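Local structure of proto-oncogene vav (6NEW) at residues A[253-258]-A[268-273]; A[235-240]-A[286-291]; A[216-221]-A[381-386]. The protein acts as a guanine nucleotide exchange factor of the Vav family, probably activating Rac-type GTPases through its RhoGEF domain. All coordinates share one frame; numbering follows the deposited sequence.

Contact 1 of 3, residues A[253-258]-A[268-273]; sequences GELKIT and RYAFLL
The carbonyl oxygen of Gly-253 accepts the amide of Ala-270 at 2.8 Å (Ala-270 N to Gly-253 O) in an almost straight bond, 176° at the hydrogen, and Tyr-269 CA adds a CA-H...O contact to the same oxygen at 3.5 Å. Gly-253 N returns a bond to Ala-270 O, closing a reciprocal ring. Two residues on, Leu-255 and Arg-268 form a second such ring, with Leu-255 N to Arg-268 O at 3.0 Å and Arg-268 N to Leu-255 O at 2.9 Å. Between the rings lies the non-hydrogen-bonded pair Glu-254 and Tyr-269. With CG anti to the backbone N (chi1 -162°), the tyrosine ring lies flat over the glycine backbone: Gly-253 CA stands 3.9 Å from the centroid of the Tyr-269 ring, a CH-pi contact over the face. The Tyr-287 ring meets the other face, its plane inclined by about 35°, and the Tyr-269 hydroxyl bonds to Asp-252. An alanine at Tyr-269 would probably leave the backbone of Gly-253 uncovered on that side and the Asp-252 carboxylate without its hydroxyl mate. On the other side of the sheet, Leu-255 CD2 meets Ala-270 CB at 3.7 Å; Trp-341 of helix 335-352 packs on Ala-270, and Phe-332 of strand 327-332 on Leu-255. Farther along, Ile-257 CG2 touches Arg-268 CG at 3.6 Å, the two side chains crossing at about a right angle. Together these contacts form the antiparallel hairpin of strands 249-258 and 266-273, the first two strands of the PH-domain fold, whose C-terminal helix packs against the sheet.

Contact 2 of 3, residues A[235-240]-A[286-291]; sequences SIENLD and SYDLKD
Ile-236 and Glu-237 run parallel to Tyr-287 and Asp-288 in a two-residue ladder held by three nearly straight backbone bonds: Tyr-287 N to Ser-235 O at 3.0 Å, Glu-237 N to Tyr-287 O at 2.8 Å and Leu-289 N to Glu-237 O at 3.0 Å. Ile-236 is the first residue to leave helical geometry after helix 196-235, so the chain passes directly from helix to strand. At the start of the ladder, Ser-235 meets the Tyr-287 ring at its rim: Ser-235 CB lies in the ring plane, and Ser-235 OG comes to 3.6 Å from Tyr-287 CD2 while bonding back to Phe-232 O. Phe-271 meets the same tyrosine ring edge-to-face. On the opposite side of the strands, Glu-237 reaches over Ser-286 and Asp-288. Its OE1 lies 3.4 Å from Asp-288 OD1, the two carboxylate planes nearly perpendicular at 86°. This close approach of like charges is probably eased by Arg-283, which bridges both groups, NH2 to Glu-237 OE1 and NH1 to Asp-288 OD1. Past the ladder, Asn-238 takes a left-handed backbone conformation (phi 64°) and turns the chain away. The apolar end is carried by Leu-289: its CB lies 4.2 Å from Ile-236 CG2, and CG, anti to the backbone N (chi1 -178°), carries its CD2 to 4.1 Å from Leu-239 CD1. Beyond it, Lys-290 and Asp-291 together face Ile-279 in a classic beta bulge. The short parallel strand thus extends the sheet of the PH domain at the edge formed by strand 286-294, just where the long last helix of the RhoGEF module ends, at the junction of the DH-PH tandem of Dbl-family exchange factors.

Contact 3 of 3, residues A[216-221]-A[381-386]; sequences VNEVKR and LLRGTF
Glu-218 and Val-219 of helix 196-235 pack against Arg-383, Gly-384 and Thr-385, a loop of the zinc-binding C1 domain, in a small surface contact without a direct hydrogen bond. Aliphatic carbons of the glutamate do the touching: Glu-218 CG meets Arg-383 CB at 3.5 Å, and Glu-218 CB lies 3.8 Å from the backbone N of Gly-384. The glutamate chain bends at chi2 (-37°), turning its carboxylate away from the loop and toward the guanidinium of Arg-221 one turn on, where the modelled ion pair is too short for its details to be trusted. Beside it, one methyl of Val-219 serves two partners, its CG2 standing 4.1 Å from Gly-384 CA and 4.1 Å from Thr-385 CG2. The close approach, 4.4 Å between Val-219 CA and Gly-384 CA, occurs at a residue with backbone angles (phi 106°) at which any side chain would collide with the carbonyl oxygen of Arg-383. Farther out, two aspartates of the helix fix the loop. Asp-211 takes a salt bridge from Arg-383 NH2 and a bond from Leu-381 N, while Asp-222 OD2 accepts both Thr-385 N and Phe-386 N. On the domain side, Leu-381 O bonds NE2 of the zinc ligand His-400.

Overall arrangement
From the N terminus, the chain first reaches these contacts in helix 196-235, where 216-221 opens contact 3. The helix runs on into 235-240, the start of contact 2, and the hairpin of contact 1 then closes the shortest loop, 253-258 to 268-273. Strand 286-294 next closes contact 2 around it, and the C1 loop 381-386 finally closes contact 3 around both, so the three nest without crossing. Contacts 1 and 2 share one sheet, their centres about 12 Å apart, and touch where Phe-271 CE1 meets Ile-236 CD1 at 3.7 Å. Contact 3, about 29 Å from either by centres, ties the C1 domain back to the helix that leads into the PH domain.

Contact 1 of 3, residues A[253-258]-A[268-273]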
loop_
_atom_site.group_PDB
_atom_site.type_symbol
_atom_site.label_atom_id
_atom_site.label_comp_id
_atom_site.label_asym_id
_atom_site.label_seq_id
_atom_site.Cartn_x
_atom_site.Cartn_y
_atom_site.Cartn_z
ATOM N N GLY A 253 18.702 -12.872 -6.969
ATOM C CA GLY A 253 20.153 -12.915 -6.958
ATOM C C GLY A 253 20.764 -14.171 -7.524
ATOM O O GLY A 253 20.068 -15.091 -7.972
ATOM N N GLU A 254 22.085 -14.195 -7.527
ATOM C CA GLU A 254 22.848 -15.320 -8.042
ATOM C C GLU A 254 23.036 -16.383 -6.976
ATOM O O GLU A 254 23.092 -16.090 -5.769
ATOM C CB GLU A 254 24.201 -14.873 -8.646
ATOM C CG GLU A 254 25.141 -14.201 -7.651
ATOM C CD GLU A 254 26.592 -14.060 -8.073
ATOM O OE1 GLU A 254 26.846 -13.738 -9.256
ATOM O OE2 GLU A 254 27.480 -14.251 -7.210
ATOM N N LEU A 255 23.104 -17.624 -7.437
ATOM C CA LEU A 255 23.333 -18.804 -6.600
ATOM C C LEU A 255 23.825 -19.951 -7.488
ATOM O O LEU A 255 23.835 -19.822 -8.719
ATOM C CB LEU A 255 22.049 -19.209 -5.809
ATOM C CG LEU A 255 20.714 -19.421 -6.581
ATOM C CD1 LEU A 255 20.572 -20.836 -7.095
ATOM C CD2 LEU A 255 19.525 -19.178 -5.673
ATOM N N LYS A 256 24.264 -21.044 -6.862
ATOM C CA LYS A 256 24.687 -22.265 -7.550
ATOM C C LYS A 256 23.701 -23.343 -7.152
ATOM O O LYS A 256 23.146 -23.309 -6.047
ATOM C CB LYS A 256 26.134 -22.643 -7.206
ATOM C CG LYS A 256 27.172 -21.743 -7.883
ATOM C CD LYS A 256 28.572 -22.067 -7.423
ATOM C CE LYS A 256 29.612 -21.091 -7.925
ATOM N NZ LYS A 256 30.338 -21.621 -9.103
ATOM N N ILE A 257 23.430 -24.274 -8.057
ATOM C CA ILE A 257 22.390 -25.261 -7.795
ATOM C C ILE A 257 22.680 -26.650 -8.364
ATOM O O ILE A 257 23.266 -26.792 -9.438
ATOM C CB ILE A 257 21.031 -24.671 -8.329
ATOM C CG1 ILE A 257 19.810 -25.547 -7.966
ATOM C CG2 ILE A 257 21.096 -24.385 -9.831
ATOM C CD1 ILE A 257 18.499 -24.820 -8.029
ATOM N N THR A 258 22.224 -27.675 -7.628
ATOM C CA THR A 258 22.262 -29.069 -8.047
ATOM C C THR A 258 20.850 -29.638 -7.868
ATOM O O THR A 258 20.071 -29.110 -7.077
ATOM C CB THR A 258 23.336 -29.906 -7.297
ATOM O OG1 THR A 258 22.854 -30.286 -6.013
ATOM C CG2 THR A 258 24.705 -29.202 -7.176
ATOM N N ARG A 268 23.519 -19.964 -11.598
ATOM C CA ARG A 268 22.172 -19.528 -11.947
ATOM C C ARG A 268 21.828 -18.206 -11.271
ATOM O O ARG A 268 22.537 -17.743 -10.375
ATOM C CB ARG A 268 21.131 -20.618 -11.542
ATOM C CG ARG A 268 21.145 -21.901 -12.384
ATOM C CD ARG A 268 20.740 -21.672 -13.819
ATOM N NE ARG A 268 20.636 -22.911 -14.587
ATOM C CZ ARG A 268 21.624 -23.443 -15.299
ATOM N NH1 ARG A 268 22.816 -22.867 -15.339
ATOM N NH2 ARG A 268 21.419 -24.564 -15.981
ATOM N N TYR A 269 20.743 -17.595 -11.739
ATOM C CA TYR A 269 20.150 -16.397 -11.176
ATOM C C TYR A 269 18.712 -16.765 -10.831
ATOM O O TYR A 269 18.017 -17.350 -11.654
ATOM C CB TYR A 269 20.178 -15.220 -12.171
ATOM C CG TYR A 269 19.967 -13.895 -11.476
ATOM C CD1 TYR A 269 18.682 -13.402 -11.241
ATOM C CD2 TYR A 269 21.044 -13.152 -11.016
ATOM C CE1 TYR A 269 18.482 -12.207 -10.549
ATOM C CE2 TYR A 269 20.855 -11.967 -10.307
ATOM C CZ TYR A 269 19.574 -11.486 -10.098
ATOM O OH TYR A 269 19.400 -10.285 -9.464
ATOM N N ALA A 270 18.287 -16.460 -9.613
ATOM C CA ALA A 270 16.951 -16.792 -9.151
ATOM C C ALA A 270 16.169 -15.590 -8.675
ATOM O O ALA A 270 16.736 -14.665 -8.088
ATOM C CB ALA A 270 17.032 -17.837 -8.032
ATOM N N PHE A 271 14.841 -15.662 -8.856
ATOM C CA PHE A 271 13.849 -14.684 -8.385
ATOM C C PHE A 271 12.867 -15.463 -7.530
ATOM O O PHE A 271 12.211 -16.394 -8.011
ATOM C CB PHE A 271 13.076 -13.992 -9.538
ATOM C CG PHE A 271 13.911 -13.219 -10.520
ATOM C CD1 PHE A 271 14.485 -13.851 -11.615
ATOM C CD2 PHE A 271 14.095 -11.844 -10.370
ATOM C CE1 PHE A 271 15.267 -13.131 -12.522
ATOM C CE2 PHE A 271 14.868 -11.120 -11.283
ATOM C CZ PHE A 271 15.433 -11.765 -12.364
ATOM N N LEU A 272 12.793 -15.091 -6.264
ATOM C CA LEU A 272 11.871 -15.716 -5.349
ATOM C C LEU A 272 10.717 -14.773 -5.121
ATOM O O LEU A 272 10.929 -13.621 -4.758
ATOM C CB LEU A 272 12.556 -16.076 -4.004
ATOM C CG LEU A 272 11.652 -16.684 -2.929
ATOM C CD1 LEU A 272 11.087 -17.973 -3.396
ATOM C CD2 LEU A 272 12.396 -16.860 -1.621
ATOM N N LEU A 273 9.505 -15.277 -5.324
ATOM C CA LEU A 273 8.249 -14.571 -5.099
ATOM C C LEU A 273 7.504 -15.451 -4.091
ATOM O O LEU A 273 8.027 -16.511 -3.759
ATOM C CB LEU A 273 7.477 -14.425 -6.433
ATOM C CG LEU A 273 8.148 -13.510 -7.470
ATOM C CD1 LEU A 273 8.898 -14.311 -8.500
ATOM C CD2 LEU A 273 7.134 -12.616 -8.153
#

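Contact 2 of 3, residues A[235-240]-A[286-291]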
loop_
_atom_site.group_PDB
_atom_site.type_symbol
_atom_site.label_atom_id
_atom_site.label_comp_id
_atom_site.label_asym_id
_atom_site.label_seq_id
_atom_site.Cartn_x
_atom_site.Cartn_y
_atom_site.Cartn_z
ATOM N N SER A 235 12.967 -8.207 -18.070
ATOM C CA SER A 235 14.283 -8.812 -17.980
ATOM C C SER A 235 14.282 -10.339 -18.149
ATOM O O SER A 235 15.316 -10.873 -18.543
ATOM C CB SER A 235 14.979 -8.393 -16.689
ATOM O OG SER A 235 14.435 -9.065 -15.566
ATOM N N ILE A 236 13.144 -11.032 -17.891
ATOM C CA ILE A 236 13.075 -12.493 -18.002
ATOM C C ILE A 236 12.550 -12.958 -19.383
ATOM O O ILE A 236 11.512 -12.523 -19.854
ATOM C CB ILE A 236 12.325 -13.179 -16.812
ATOM C CG1 ILE A 236 12.973 -12.805 -15.461
ATOM C CG2 ILE A 236 12.278 -14.724 -16.968
ATOM C CD1 ILE A 236 12.028 -12.882 -14.299
ATOM N N GLU A 237 13.266 -13.911 -19.973
ATOM C CA GLU A 237 12.995 -14.529 -21.261
ATOM C C GLU A 237 12.442 -15.934 -21.106
ATOM O O GLU A 237 12.867 -16.677 -20.215
ATOM C CB GLU A 237 14.304 -14.624 -22.027
ATOM C CG GLU A 237 14.585 -13.447 -22.933
ATOM C CD GLU A 237 15.634 -13.786 -23.976
ATOM O OE1 GLU A 237 16.080 -14.954 -23.996
ATOM O OE2 GLU A 237 16.038 -12.885 -24.747
ATOM N N ASN A 238 11.518 -16.301 -22.014
ATOM C CA ASN A 238 10.833 -17.597 -22.116
ATOM C C ASN A 238 9.945 -17.891 -20.903
ATOM O O ASN A 238 9.620 -19.054 -20.602
ATOM C CB ASN A 238 11.783 -18.769 -22.444
ATOM C CG ASN A 238 12.198 -18.870 -23.901
ATOM O OD1 ASN A 238 11.865 -18.037 -24.760
ATOM N ND2 ASN A 238 12.956 -19.910 -24.212
ATOM N N LEU A 239 9.503 -16.811 -20.251
ATOM C CA LEU A 239 8.551 -16.846 -19.154
ATOM C C LEU A 239 7.213 -16.588 -19.863
ATOM O O LEU A 239 7.006 -15.496 -20.390
ATOM C CB LEU A 239 8.878 -15.744 -18.120
ATOM C CG LEU A 239 7.833 -15.457 -17.037
ATOM C CD1 LEU A 239 7.467 -16.718 -16.227
ATOM C CD2 LEU A 239 8.299 -14.342 -16.137
ATOM N N ASP A 240 6.361 -17.613 -19.953
ATOM C CA ASP A 240 5.077 -17.535 -20.662
ATOM C C ASP A 240 3.896 -16.943 -19.843
ATOM O O ASP A 240 2.772 -16.977 -20.326
ATOM C CB ASP A 240 4.700 -18.934 -21.216
ATOM C CG ASP A 240 4.260 -19.966 -20.173
ATOM O OD1 ASP A 240 4.732 -19.885 -19.011
ATOM O OD2 ASP A 240 3.492 -20.887 -20.536
ATOM N N SER A 286 19.368 -10.421 -20.922
ATOM C CA SER A 286 18.205 -11.070 -20.313
ATOM C C SER A 286 18.537 -12.348 -19.497
ATOM O O SER A 286 19.593 -12.966 -19.681
ATOM C CB SER A 286 17.183 -11.406 -21.397
ATOM O OG SER A 286 17.728 -12.326 -22.330
ATOM N N TYR A 287 17.605 -12.736 -18.601
ATOM C CA TYR A 287 17.676 -13.944 -17.785
ATOM C C TYR A 287 16.777 -14.951 -18.481
ATOM O O TYR A 287 15.621 -14.643 -18.747
ATOM C CB TYR A 287 17.161 -13.670 -16.358
ATOM C CG TYR A 287 17.870 -12.551 -15.619
ATOM C CD1 TYR A 287 19.017 -12.801 -14.872
ATOM C CD2 TYR A 287 17.330 -11.271 -15.571
ATOM C CE1 TYR A 287 19.662 -11.781 -14.171
ATOM C CE2 TYR A 287 17.957 -10.245 -14.858
ATOM C CZ TYR A 287 19.132 -10.504 -14.169
ATOM O OH TYR A 287 19.761 -9.506 -13.457
ATOM N N ASP A 288 17.309 -16.120 -18.838
ATOM C CA ASP A 288 16.515 -17.137 -19.514
ATOM C C ASP A 288 16.001 -18.172 -18.514
ATOM O O ASP A 288 16.791 -18.812 -17.834
ATOM C CB ASP A 288 17.279 -17.780 -20.684
ATOM C CG ASP A 288 16.362 -18.555 -21.620
ATOM O OD1 ASP A 288 15.659 -17.908 -22.438
ATOM O OD2 ASP A 288 16.317 -19.800 -21.513
ATOM N N LEU A 289 14.672 -18.302 -18.403
ATOM C CA LEU A 289 14.016 -19.227 -17.481
ATOM C C LEU A 289 14.304 -20.684 -17.828
ATOM O O LEU A 289 14.017 -21.123 -18.943
ATOM C CB LEU A 289 12.502 -18.937 -17.353
ATOM C CG LEU A 289 11.727 -19.825 -16.367
ATOM C CD1 LEU A 289 12.034 -19.465 -14.928
ATOM C CD2 LEU A 289 10.243 -19.774 -16.632
ATOM N N LYS A 290 14.917 -21.414 -16.872
ATOM C CA LYS A 290 15.336 -22.814 -17.018
ATOM C C LYS A 290 14.472 -23.733 -16.180
ATOM O O LYS A 290 14.095 -24.814 -16.633
ATOM C CB LYS A 290 16.822 -22.988 -16.619
ATOM C CG LYS A 290 17.825 -22.118 -17.404
ATOM C CD LYS A 290 18.392 -22.820 -18.645
ATOM C CE LYS A 290 17.633 -22.486 -19.911
ATOM N NZ LYS A 290 18.058 -23.323 -21.062
ATOM N N ASP A 291 14.157 -23.302 -14.948
ATOM C CA ASP A 291 13.370 -24.095 -14.027
ATOM C C ASP A 291 12.353 -23.251 -13.272
ATOM O O ASP A 291 12.708 -22.263 -12.625
ATOM C CB ASP A 291 14.310 -24.825 -13.052
ATOM C CG ASP A 291 13.959 -26.272 -12.727
ATOM O OD1 ASP A 291 12.746 -26.592 -12.652
ATOM O OD2 ASP A 291 14.893 -27.063 -12.463
#

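Contact 3 of 3, residues A[216-221]-A[381-386]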
loop_
_atom_site.group_PDB
_atom_site.type_symbol
_atom_site.label_atom_id
_atom_site.label_comp_id
_atom_site.label_asym_id
_atom_site.label_seq_id
_atom_site.Cartn_x
_atom_site.Cartn_y
_atom_site.Cartn_z
ATOM N N VAL A 216 -4.185 3.664 2.188
ATOM C CA VAL A 216 -3.460 4.664 1.397
ATOM C C VAL A 216 -1.971 4.323 1.330
ATOM O O VAL A 216 -1.382 4.343 0.250
ATOM C CB VAL A 216 -3.744 6.097 1.945
ATOM C CG1 VAL A 216 -2.787 7.135 1.373
ATOM C CG2 VAL A 216 -5.187 6.496 1.669
ATOM N N ASN A 217 -1.391 3.946 2.468
ATOM C CA ASN A 217 0.014 3.556 2.551
ATOM C C ASN A 217 0.289 2.232 1.829
ATOM O O ASN A 217 1.321 2.117 1.156
ATOM C CB ASN A 217 0.466 3.514 4.004
ATOM C CG ASN A 217 0.569 4.886 4.614
ATOM O OD1 ASN A 217 1.201 5.790 4.056
ATOM N ND2 ASN A 217 -0.022 5.072 5.784
ATOM N N GLU A 218 -0.660 1.258 1.926
ATOM C CA GLU A 218 -0.531 -0.046 1.279
ATOM C C GLU A 218 -0.683 0.057 -0.222
ATOM O O GLU A 218 -0.043 -0.701 -0.947
ATOM C CB GLU A 218 -1.479 -1.095 1.875
ATOM C CG GLU A 218 -1.161 -1.534 3.301
ATOM C CD GLU A 218 0.296 -1.662 3.700
ATOM O OE1 GLU A 218 1.034 -2.421 3.035
ATOM O OE2 GLU A 218 0.697 -1.016 4.694
ATOM N N VAL A 219 -1.464 1.044 -0.691
ATOM C CA VAL A 219 -1.668 1.324 -2.119
ATOM C C VAL A 219 -0.345 1.794 -2.737
ATOM O O VAL A 219 0.054 1.297 -3.792
ATOM C CB VAL A 219 -2.851 2.302 -2.370
ATOM C CG1 VAL A 219 -2.822 2.874 -3.783
ATOM C CG2 VAL A 219 -4.180 1.609 -2.104
ATOM N N LYS A 220 0.353 2.712 -2.050
ATOM C CA LYS A 220 1.648 3.255 -2.480
ATOM C C LYS A 220 2.682 2.115 -2.556
ATOM O O LYS A 220 3.326 1.953 -3.597
ATOM C CB LYS A 220 2.087 4.360 -1.505
ATOM C CG LYS A 220 3.291 5.178 -1.961
ATOM C CD LYS A 220 3.738 6.162 -0.865
ATOM C CE LYS A 220 4.841 7.098 -1.313
ATOM N NZ LYS A 220 6.153 6.408 -1.455
ATOM N N ARG A 221 2.691 1.280 -1.532
ATOM C CA ARG A 221 3.564 0.152 -1.420
ATOM C C ARG A 221 3.366 -0.887 -2.493
ATOM O O ARG A 221 4.304 -1.440 -2.937
ATOM C CB ARG A 221 3.405 -0.465 -0.058
ATOM C CG ARG A 221 4.597 -0.266 0.827
ATOM C CD ARG A 221 4.360 -0.748 2.237
ATOM N NE ARG A 221 4.775 0.265 3.199
ATOM C CZ ARG A 221 4.045 0.628 4.251
ATOM N NH1 ARG A 221 4.475 1.562 5.080
ATOM N NH2 ARG A 221 2.875 0.059 4.469
ATOM N N LEU A 381 -10.955 -2.929 6.454
ATOM C CA LEU A 381 -10.678 -3.091 5.034
ATOM C C LEU A 381 -9.465 -3.948 4.746
ATOM O O LEU A 381 -8.478 -3.868 5.472
ATOM C CB LEU A 381 -10.409 -1.704 4.408
ATOM C CG LEU A 381 -11.588 -0.792 4.164
ATOM C CD1 LEU A 381 -11.123 0.621 3.895
ATOM C CD2 LEU A 381 -12.404 -1.269 3.005
ATOM N N LEU A 382 -9.505 -4.678 3.617
ATOM C CA LEU A 382 -8.353 -5.395 3.104
ATOM C C LEU A 382 -7.565 -4.334 2.327
ATOM O O LEU A 382 -8.117 -3.660 1.471
ATOM C CB LEU A 382 -8.762 -6.615 2.270
ATOM C CG LEU A 382 -8.884 -7.857 3.129
ATOM C CD1 LEU A 382 -9.937 -8.767 2.638
ATOM C CD2 LEU A 382 -7.593 -8.585 3.217
ATOM N N ARG A 383 -6.320 -4.103 2.741
ATOM C CA ARG A 383 -5.446 -3.019 2.294
ATOM C C ARG A 383 -4.577 -3.274 1.079
ATOM O O ARG A 383 -3.836 -4.251 1.037
ATOM C CB ARG A 383 -4.540 -2.591 3.450
ATOM C CG ARG A 383 -5.281 -1.938 4.587
ATOM C CD ARG A 383 -4.862 -2.539 5.893
ATOM N NE ARG A 383 -5.854 -2.291 6.934
ATOM C CZ ARG A 383 -5.861 -2.912 8.105
ATOM N NH1 ARG A 383 -4.929 -3.807 8.397
ATOM N NH2 ARG A 383 -6.803 -2.638 8.999
ATOM N N GLY A 384 -4.605 -2.317 0.154
ATOM C CA GLY A 384 -3.801 -2.340 -1.053
ATOM C C GLY A 384 -4.558 -2.667 -2.316
ATOM O O GLY A 384 -5.792 -2.675 -2.337
ATOM N N THR A 385 -3.810 -2.942 -3.377
ATOM C CA THR A 385 -4.356 -3.230 -4.705
ATOM C C THR A 385 -3.965 -4.622 -5.179
ATOM O O THR A 385 -4.466 -5.075 -6.202
ATOM C CB THR A 385 -3.831 -2.177 -5.712
ATOM O OG1 THR A 385 -2.403 -2.191 -5.716
ATOM C CG2 THR A 385 -4.322 -0.755 -5.406
ATOM N N PHE A 386 -3.076 -5.299 -4.440
ATOM C CA PHE A 386 -2.527 -6.574 -4.855
ATOM C C PHE A 386 -2.371 -7.524 -3.680
ATOM O O PHE A 386 -1.769 -7.129 -2.698
ATOM C CB PHE A 386 -1.156 -6.241 -5.470
ATOM C CG PHE A 386 -0.328 -7.353 -6.041
ATOM C CD1 PHE A 386 -0.734 -8.020 -7.187
ATOM C CD2 PHE A 386 0.923 -7.653 -5.505
ATOM C CE1 PHE A 386 0.061 -9.026 -7.743
ATOM C CE2 PHE A 386 1.720 -8.654 -6.062
ATOM C CZ PHE A 386 1.286 -9.333 -7.179
#